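Local coordinates for 3-oxoacyl-[acyl-carrier-protein] synthase, mitochondrial (Arabidopsis thaliana, PDB 2IX4) that catalyses the condensation steps of mitochondrial fatty acid synthesis, adding two carbons from malonyl-ACP to a growing acyl chain, at residues 123-131 with 208-218; 343-351 with 394-402. All coordinates share one frame; numbering follows the deposited sequence.

Interaction 1. Residues 123-131 with 208-218; sequences GIGSICDIV and SSIDALSVAGF. With 6NA (hexanoic acid), chain C.
Ile127, Val131 and Leu213 make one apolar patch of this contact. Ile127 CG2 lies 3.9 Å from Leu213 CB, and the two side chains cross at about a right angle. One turn on, Val131 CG2 meets Leu213 CD2. Ile127 CD1 rests on the hydroxyl of Ser214, 3.3 Å from OG. A second apolar patch faces the bound hexanoic acid. Ile124 CD1 meets the edge of the Phe218 ring at CE2, and the CZ corner of that ring is 3.4 Å from the ligand carbon CG. With CG anti to the carbonyl carbon (chi1 -79°), Phe218 sends its ring from helix 212-220 to the acyl chain. In this thiolase-like fold the two segments follow the neighbouring parallel strands 116-122 and 200-207. Each runs on into a helix, and the loop at Gly123 and Ile124 and the ring of Phe218 line the acyl pocket. Ile150 of the second subunit also packs on Phe218.

The polar part has no direct hydrogen bond across the segments. Asp211 N-caps its helix: OD1 accepts from Ser214 N at 3.0 Å and from Ser214 OG, both on one face of the carboxylate. A water lies 2.6 Å from Asp211 OD2, placed to donate to it, and accepts from Cys128 N. Replacing Asp211 by alanine would remove the carboxylate and is likely to leave Ser214 N and OG without their shared acceptor. Another water bridges Gly125 O and Ser208 N.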
loop_
_atom_site.group_PDB
_atom_site.type_symbol
_atom_site.label_atom_id
_atom_site.label_comp_id
_atom_site.label_asym_id
_atom_site.label_seq_id
_atom_site.Cartn_x
_atom_site.Cartn_y
_atom_site.Cartn_z
ATOM N N GLY A 123 7.292 1.065 2.040
ATOM C CA GLY A 123 6.857 2.451 1.937
ATOM C C GLY A 123 7.094 3.094 0.583
ATOM O O GLY A 123 6.201 3.754 0.046
ATOM N N ILE A 124 8.296 2.914 0.038
ATOM C CA ILE A 124 8.681 3.559 -1.225
ATOM C C ILE A 124 9.121 2.566 -2.305
ATOM O O ILE A 124 8.960 2.831 -3.496
ATOM C CB ILE A 124 9.790 4.633 -1.041
ATOM C CG1 ILE A 124 9.629 5.379 0.288
ATOM C CG2 ILE A 124 9.751 5.631 -2.199
ATOM C CD1 ILE A 124 10.831 6.243 0.679
ATOM N N GLY A 125 9.680 1.432 -1.894
ATOM C CA GLY A 125 10.097 0.403 -2.845
ATOM C C GLY A 125 11.574 0.469 -3.167
ATOM O O GLY A 125 12.416 0.323 -2.279
ATOM N N SER A 126 11.892 0.692 -4.440
ATOM C CA SER A 126 13.284 0.712 -4.882
ATOM C C SER A 126 13.584 1.904 -5.790
ATOM O O SER A 126 13.581 1.784 -7.018
ATOM C CB SER A 126 13.644 -0.611 -5.564
ATOM O OG SER A 126 15.044 -0.715 -5.753
ATOM N N ILE A 127 13.844 3.054 -5.169
ATOM C CA ILE A 127 14.189 4.279 -5.892
ATOM C C ILE A 127 15.470 4.126 -6.721
ATOM O O ILE A 127 15.550 4.647 -7.833
ATOM C CB ILE A 127 14.294 5.512 -4.944
ATOM C CG1 ILE A 127 12.932 5.810 -4.303
ATOM C CG2 ILE A 127 14.806 6.740 -5.698
ATOM C CD1 ILE A 127 12.873 7.102 -3.484
ATOM N N CYS A 128 16.456 3.405 -6.186
ATOM C CA CYS A 128 17.739 3.221 -6.871
ATOM C C CYS A 128 17.591 2.477 -8.199
ATOM O O CYS A 128 18.320 2.753 -9.156
ATOM C CB CYS A 128 18.758 2.519 -5.966
ATOM S SG CYS A 128 18.331 0.826 -5.502
ATOM N N ASP A 129 16.647 1.538 -8.253
ATOM C CA ASP A 129 16.334 0.822 -9.486
ATOM C C ASP A 129 15.664 1.723 -10.519
ATOM O O ASP A 129 15.922 1.594 -11.716
ATOM C CB ASP A 129 15.459 -0.397 -9.195
ATOM C CG ASP A 129 16.254 -1.568 -8.652
ATOM O OD1 ASP A 129 17.308 -1.903 -9.237
ATOM O OD2 ASP A 129 15.823 -2.164 -7.646
ATOM N N ILE A 130 14.807 2.633 -10.054
ATOM C CA ILE A 130 14.161 3.601 -10.945
ATOM C C ILE A 130 15.174 4.629 -11.459
ATOM O O ILE A 130 15.082 5.079 -12.600
ATOM C CB ILE A 130 12.948 4.299 -10.274
ATOM C CG1 ILE A 130 11.947 3.254 -9.770
ATOM C CG2 ILE A 130 12.260 5.268 -11.252
ATOM C CD1 ILE A 130 10.899 3.793 -8.803
ATOM N N VAL A 131 16.141 4.984 -10.613
ATOM C CA VAL A 131 17.220 5.902 -10.993
ATOM C C VAL A 131 18.093 5.298 -12.102
ATOM O O VAL A 131 18.423 5.976 -13.083
ATOM C CB VAL A 131 18.075 6.327 -9.759
ATOM C CG1 VAL A 131 19.393 6.967 -10.184
ATOM C CG2 VAL A 131 17.285 7.289 -8.875
ATOM N N SER A 208 14.340 -0.457 2.113
ATOM C CA SER A 208 15.743 -0.308 1.781
ATOM C C SER A 208 15.859 0.905 0.889
ATOM O O SER A 208 15.946 0.793 -0.334
ATOM C CB SER A 208 16.274 -1.545 1.075
ATOM O OG SER A 208 17.680 -1.456 0.949
ATOM N N SER A 209 15.841 2.071 1.516
ATOM C CA SER A 209 15.774 3.322 0.786
ATOM C C SER A 209 16.950 4.245 1.112
ATOM O O SER A 209 16.801 5.466 1.122
ATOM C CB SER A 209 14.433 4.009 1.065
ATOM O OG SER A 209 14.035 4.804 -0.038
ATOM N N ILE A 210 18.122 3.667 1.376
ATOM C CA ILE A 210 19.334 4.474 1.538
ATOM C C ILE A 210 20.082 4.545 0.209
ATOM O O ILE A 210 20.806 3.622 -0.166
ATOM C CB ILE A 210 20.268 3.987 2.683
ATOM C CG1 ILE A 210 19.495 3.843 4.000
ATOM C CG2 ILE A 210 21.444 4.966 2.852
ATOM C CD1 ILE A 210 20.296 3.220 5.128
ATOM N N ASP A 211 19.878 5.654 -0.495
ATOM C CA ASP A 211 20.462 5.884 -1.809
ATOM C C ASP A 211 20.428 7.375 -2.110
ATOM O O ASP A 211 19.762 8.136 -1.405
ATOM C CB ASP A 211 19.703 5.100 -2.892
ATOM C CG ASP A 211 18.197 5.323 -2.836
ATOM O OD1 ASP A 211 17.724 6.422 -3.200
ATOM O OD2 ASP A 211 17.483 4.387 -2.432
ATOM N N ALA A 212 21.130 7.772 -3.168
ATOM C CA ALA A 212 21.316 9.179 -3.522
ATOM C C ALA A 212 20.034 10.006 -3.513
ATOM O O ALA A 212 19.949 11.020 -2.815
ATOM C CB ALA A 212 21.996 9.288 -4.873
ATOM N N LEU A 213 19.040 9.566 -4.280
ATOM C CA LEU A 213 17.818 10.342 -4.461
ATOM C C LEU A 213 16.920 10.351 -3.225
ATOM O O LEU A 213 16.256 11.350 -2.948
ATOM C CB LEU A 213 17.048 9.876 -5.702
ATOM C CG LEU A 213 16.018 10.856 -6.270
ATOM C CD1 LEU A 213 16.613 12.263 -6.445
ATOM C CD2 LEU A 213 15.445 10.333 -7.588
ATOM N N SER A 214 16.904 9.239 -2.492
ATOM C CA SER A 214 16.146 9.152 -1.242
ATOM C C SER A 214 16.680 10.124 -0.197
ATOM O O SER A 214 15.909 10.875 0.408
ATOM C CB SER A 214 16.181 7.734 -0.685
ATOM O OG SER A 214 15.539 6.831 -1.562
ATOM N N VAL A 215 17.997 10.104 0.002
ATOM C CA VAL A 215 18.665 11.017 0.928
ATOM C C VAL A 215 18.467 12.469 0.489
ATOM O O VAL A 215 18.078 13.305 1.302
ATOM C CB VAL A 215 20.174 10.678 1.099
ATOM C CG1 VAL A 215 20.860 11.685 2.005
ATOM C CG2 VAL A 215 20.351 9.271 1.673
ATOM N N ALA A 216 18.704 12.754 -0.793
ATOM C CA ALA A 216 18.517 14.102 -1.344
ATOM C C ALA A 216 17.072 14.574 -1.243
ATOM O O ALA A 216 16.813 15.753 -0.988
ATOM C CB ALA A 216 18.989 14.164 -2.788
ATOM N N GLY A 217 16.135 13.651 -1.456
ATOM C CA GLY A 217 14.706 13.946 -1.382
ATOM C C GLY A 217 14.262 14.321 0.019
ATOM O O GLY A 217 13.620 15.349 0.214
ATOM N N PHE A 218 14.604 13.484 0.996
ATOM C CA PHE A 218 14.293 13.769 2.399
ATOM C C PHE A 218 15.046 14.984 2.954
ATOM O O PHE A 218 14.537 15.675 3.841
ATOM C CB PHE A 218 14.536 12.543 3.279
ATOM C CG PHE A 218 13.433 11.522 3.223
ATOM C CD1 PHE A 218 12.180 11.794 3.774
ATOM C CD2 PHE A 218 13.649 10.281 2.636
ATOM C CE1 PHE A 218 11.160 10.845 3.731
ATOM C CE2 PHE A 218 12.638 9.324 2.587
ATOM C CZ PHE A 218 11.392 9.610 3.135
HETATM C CA 6NA C . 8.218 9.489 5.542
HETATM C C 6NA C . 7.434 8.763 6.610
HETATM O O 6NA C . 6.283 9.081 6.858
HETATM C CB 6NA C . 7.847 8.922 4.177
HETATM C CG 6NA C . 8.666 7.674 3.855
HETATM C CD 6NA C . 7.780 6.567 3.310
HETATM C C6 6NA C . 8.250 5.213 3.790
HETATM O O HOH W 1 12.415 0.391 0.305
HETATM O O HOH W 2 14.006 2.783 -2.371
HETATM O O HOH W 3 14.884 -1.853 -1.896
HETATM O O HOH W 4 16.470 2.158 -3.146
#

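Interaction 2. Residues 343-351 with 394-402; sequences ATSGTLAFS and FDKRFMPLT
Phe350 reaches from strand 349-351 into an aromatic cluster with Phe394 and Phe398, where the loop between strands 380-381 and 405-406 packs against an outer strand of the thiolase-like core. This is the tight part. The Phe350 ring has Pro400 CA over one face, 3.9 Å from the ring centroid, a CH-pi contact. Phe394 CE2 comes in at the edge of the same ring, 3.5 Å from Phe350 CZ. Phe398 approaches obliquely, its plane turned 36° from that of Phe350. Phe350 CG sits between its backbone N and carbonyl carbon (chi1 67°), which turns the ring back over the loop. Pro400 CD lies over the centre of the Phe394 ring. Helix 325-339 also touches Phe394 and Phe398. One water joins Met399 O to Phe350 N and Leu348 O.

The solvent side is looser and more polar. Arg397 is exposed and lays its CB and CG along the carbonyls of Thr344 and Ser345, with NH1 2.8 Å from Thr344 O. Asp395 OD1 accepts from the backbone N of both Arg397 and Phe398, an Asx motif. Gly346 takes positive phi after the helix, and its CA passes 3.3 Å from Arg397 O. A water donates to Arg397 O at 2.7 Å. Back at the strand, the direct hydrogen bond across the segments is nearly straight: Leu401 N donates to Phe350 O at 2.9 Å, with an N-H...O angle of 166°.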
loop_
_atom_site.group_PDB
_atom_site.type_symbol
_atom_site.label_atom_id
_atom_site.label_comp_id
_atom_site.label_asym_id
_atom_site.label_seq_id
_atom_site.Cartn_x
_atom_site.Cartn_y
_atom_site.Cartn_z
ATOM N N ALA A 343 1.044 9.467 33.267
ATOM C CA ALA A 343 2.283 9.883 32.612
ATOM C C ALA A 343 3.051 10.936 33.410
ATOM O O ALA A 343 4.272 10.838 33.555
ATOM C CB ALA A 343 1.994 10.394 31.209
ATOM N N THR A 344 2.331 11.937 33.920
ATOM C CA THR A 344 2.946 13.072 34.620
ATOM C C THR A 344 3.490 12.722 36.007
ATOM O O THR A 344 4.287 13.477 36.567
ATOM C CB THR A 344 1.979 14.276 34.741
ATOM O OG1 THR A 344 0.819 13.892 35.487
ATOM C CG2 THR A 344 1.558 14.778 33.361
ATOM N N SER A 345 3.055 11.589 36.558
ATOM C CA SER A 345 3.549 11.112 37.852
ATOM C C SER A 345 4.837 10.302 37.701
ATOM O O SER A 345 5.522 10.024 38.688
ATOM C CB SER A 345 2.484 10.270 38.565
ATOM O OG SER A 345 2.245 9.051 37.878
ATOM N N GLY A 346 5.155 9.925 36.466
ATOM C CA GLY A 346 6.347 9.136 36.175
ATOM C C GLY A 346 6.106 7.638 36.185
ATOM O O GLY A 346 7.046 6.856 36.037
ATOM N N THR A 347 4.844 7.242 36.356
ATOM C CA THR A 347 4.458 5.830 36.377
ATOM C C THR A 347 4.609 5.184 34.997
ATOM O O THR A 347 5.104 4.061 34.886
ATOM C CB THR A 347 3.012 5.638 36.894
ATOM O OG1 THR A 347 2.851 6.320 38.144
ATOM C CG2 THR A 347 2.693 4.156 37.087
ATOM N N LEU A 348 4.181 5.897 33.954
ATOM C CA LEU A 348 4.279 5.392 32.587
ATOM C C LEU A 348 5.723 5.383 32.094
ATOM O O LEU A 348 6.418 6.403 32.156
ATOM C CB LEU A 348 3.397 6.210 31.628
ATOM C CG LEU A 348 3.465 5.883 30.128
ATOM C CD1 LEU A 348 2.773 4.558 29.794
ATOM C CD2 LEU A 348 2.874 7.012 29.301
ATOM N N ALA A 349 6.163 4.223 31.613
ATOM C CA ALA A 349 7.459 4.094 30.961
ATOM C C ALA A 349 7.286 4.314 29.467
ATOM O O ALA A 349 6.413 3.710 28.846
ATOM C CB ALA A 349 8.062 2.721 31.228
ATOM N N PHE A 350 8.103 5.192 28.897
ATOM C CA PHE A 350 8.099 5.394 27.454
ATOM C C PHE A 350 9.479 5.742 26.913
ATOM O O PHE A 350 10.288 6.366 27.596
ATOM C CB PHE A 350 7.045 6.428 27.026
ATOM C CG PHE A 350 7.332 7.823 27.485
ATOM C CD1 PHE A 350 7.927 8.740 26.627
ATOM C CD2 PHE A 350 6.992 8.231 28.772
ATOM C CE1 PHE A 350 8.188 10.039 27.046
ATOM C CE2 PHE A 350 7.252 9.529 29.202
ATOM C CZ PHE A 350 7.851 10.433 28.337
ATOM N N SER A 351 9.737 5.306 25.683
ATOM C CA SER A 351 10.997 5.576 25.008
ATOM C C SER A 351 10.806 5.530 23.503
ATOM O O SER A 351 9.816 4.984 23.014
ATOM C CB SER A 351 12.058 4.551 25.423
ATOM O OG SER A 351 11.677 3.239 25.045
ATOM N N PHE A 394 9.296 17.955 29.302
ATOM C CA PHE A 394 9.592 16.935 30.299
ATOM C C PHE A 394 10.086 17.528 31.613
ATOM O O PHE A 394 10.708 18.594 31.636
ATOM C CB PHE A 394 10.618 15.939 29.754
ATOM C CG PHE A 394 10.173 15.229 28.506
ATOM C CD1 PHE A 394 10.848 15.419 27.307
ATOM C CD2 PHE A 394 9.077 14.370 28.529
ATOM C CE1 PHE A 394 10.441 14.762 26.151
ATOM C CE2 PHE A 394 8.661 13.713 27.378
ATOM C CZ PHE A 394 9.346 13.907 26.188
ATOM N N ASP A 395 9.793 16.829 32.705
ATOM C CA ASP A 395 10.290 17.202 34.026
ATOM C C ASP A 395 10.805 15.969 34.766
ATOM O O ASP A 395 10.882 14.881 34.189
ATOM C CB ASP A 395 9.216 17.948 34.838
ATOM C CG ASP A 395 7.969 17.107 35.111
ATOM O OD1 ASP A 395 8.055 15.861 35.178
ATOM O OD2 ASP A 395 6.888 17.707 35.282
ATOM N N LYS A 396 11.142 16.143 36.040
ATOM C CA LYS A 396 11.671 15.061 36.877
ATOM C C LYS A 396 10.863 13.759 36.805
ATOM O O LYS A 396 11.436 12.667 36.809
ATOM C CB LYS A 396 11.828 15.535 38.330
ATOM C CG LYS A 396 10.638 16.320 38.892
ATOM C CD LYS A 396 11.096 17.328 39.941
ATOM C CE LYS A 396 9.942 17.806 40.816
ATOM N NZ LYS A 396 9.543 16.783 41.830
ATOM N N ARG A 397 9.541 13.885 36.712
ATOM C CA ARG A 397 8.645 12.731 36.673
ATOM C C ARG A 397 8.288 12.305 35.242
ATOM O O ARG A 397 8.529 11.159 34.852
ATOM C CB ARG A 397 7.382 13.010 37.495
ATOM C CG ARG A 397 7.604 12.957 39.003
ATOM C CD ARG A 397 6.494 13.653 39.774
ATOM N NE ARG A 397 6.581 15.111 39.670
ATOM C CZ ARG A 397 5.666 15.888 39.093
ATOM N NH1 ARG A 397 4.566 15.361 38.565
ATOM N NH2 ARG A 397 5.848 17.203 39.052
ATOM N N PHE A 398 7.715 13.230 34.474
ATOM C CA PHE A 398 7.350 12.970 33.080
ATOM C C PHE A 398 8.593 13.051 32.194
ATOM O O PHE A 398 9.030 14.139 31.823
ATOM C CB PHE A 398 6.262 13.951 32.622
ATOM C CG PHE A 398 5.793 13.732 31.212
ATOM C CD1 PHE A 398 5.366 12.475 30.790
ATOM C CD2 PHE A 398 5.758 14.788 30.309
ATOM C CE1 PHE A 398 4.927 12.272 29.488
ATOM C CE2 PHE A 398 5.323 14.595 29.007
ATOM C CZ PHE A 398 4.905 13.335 28.594
ATOM N N MET A 399 9.152 11.887 31.865
ATOM C CA MET A 399 10.481 11.793 31.260
ATOM C C MET A 399 10.650 10.464 30.518
ATOM O O MET A 399 10.304 9.412 31.058
ATOM C CB MET A 399 11.546 11.917 32.362
ATOM C CG MET A 399 12.996 11.957 31.897
ATOM S SD MET A 399 13.435 13.468 31.009
ATOM C CE MET A 399 13.457 14.689 32.318
ATOM N N PRO A 400 11.183 10.503 29.277
ATOM C CA PRO A 400 11.463 9.254 28.567
ATOM C C PRO A 400 12.613 8.484 29.209
ATOM O O PRO A 400 13.483 9.091 29.837
ATOM C CB PRO A 400 11.858 9.726 27.165
ATOM C CG PRO A 400 12.375 11.111 27.363
ATOM C CD PRO A 400 11.542 11.686 28.471
ATOM N N LEU A 401 12.610 7.163 29.046
ATOM C CA LEU A 401 13.656 6.306 29.600
ATOM C C LEU A 401 14.989 6.568 28.917
ATOM O O LEU A 401 15.053 6.658 27.693
ATOM C CB LEU A 401 13.292 4.824 29.453
ATOM C CG LEU A 401 12.005 4.272 30.079
ATOM C CD1 LEU A 401 11.887 2.786 29.773
ATOM C CD2 LEU A 401 11.934 4.514 31.581
ATOM N N THR A 402 16.047 6.686 29.715
ATOM C CA THR A 402 17.395 6.926 29.192
ATOM C C THR A 402 18.332 5.756 29.492
ATOM O O THR A 402 19.486 5.744 29.058
ATOM C CB THR A 402 17.997 8.244 29.721
ATOM O OG1 THR A 402 18.017 8.225 31.152
ATOM C CG2 THR A 402 17.176 9.446 29.248
HETATM O O HOH W 5 9.696 8.724 34.934
HETATM O O HOH W 6 9.418 6.852 30.988
#

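Interaction 1 is a buried contact at the acyl pocket and beside the second subunit. Interaction 2 lies further out, partly exposed, and no other chain of the assembly touches it. Their centres are 36 Å apart, on opposite sides of the chain's centre, and they share no helix or strand. Both attach to the large mixed sheet, interaction 1 through segments that follow two of its strands and interaction 2 through strand 349-351. The first packs mainly branched aliphatic side chains, with one phenylalanine ring against the ligand and waters joining its polar groups. The second relies on aromatic rings and a proline, with a direct backbone bond and an arginine at the surface.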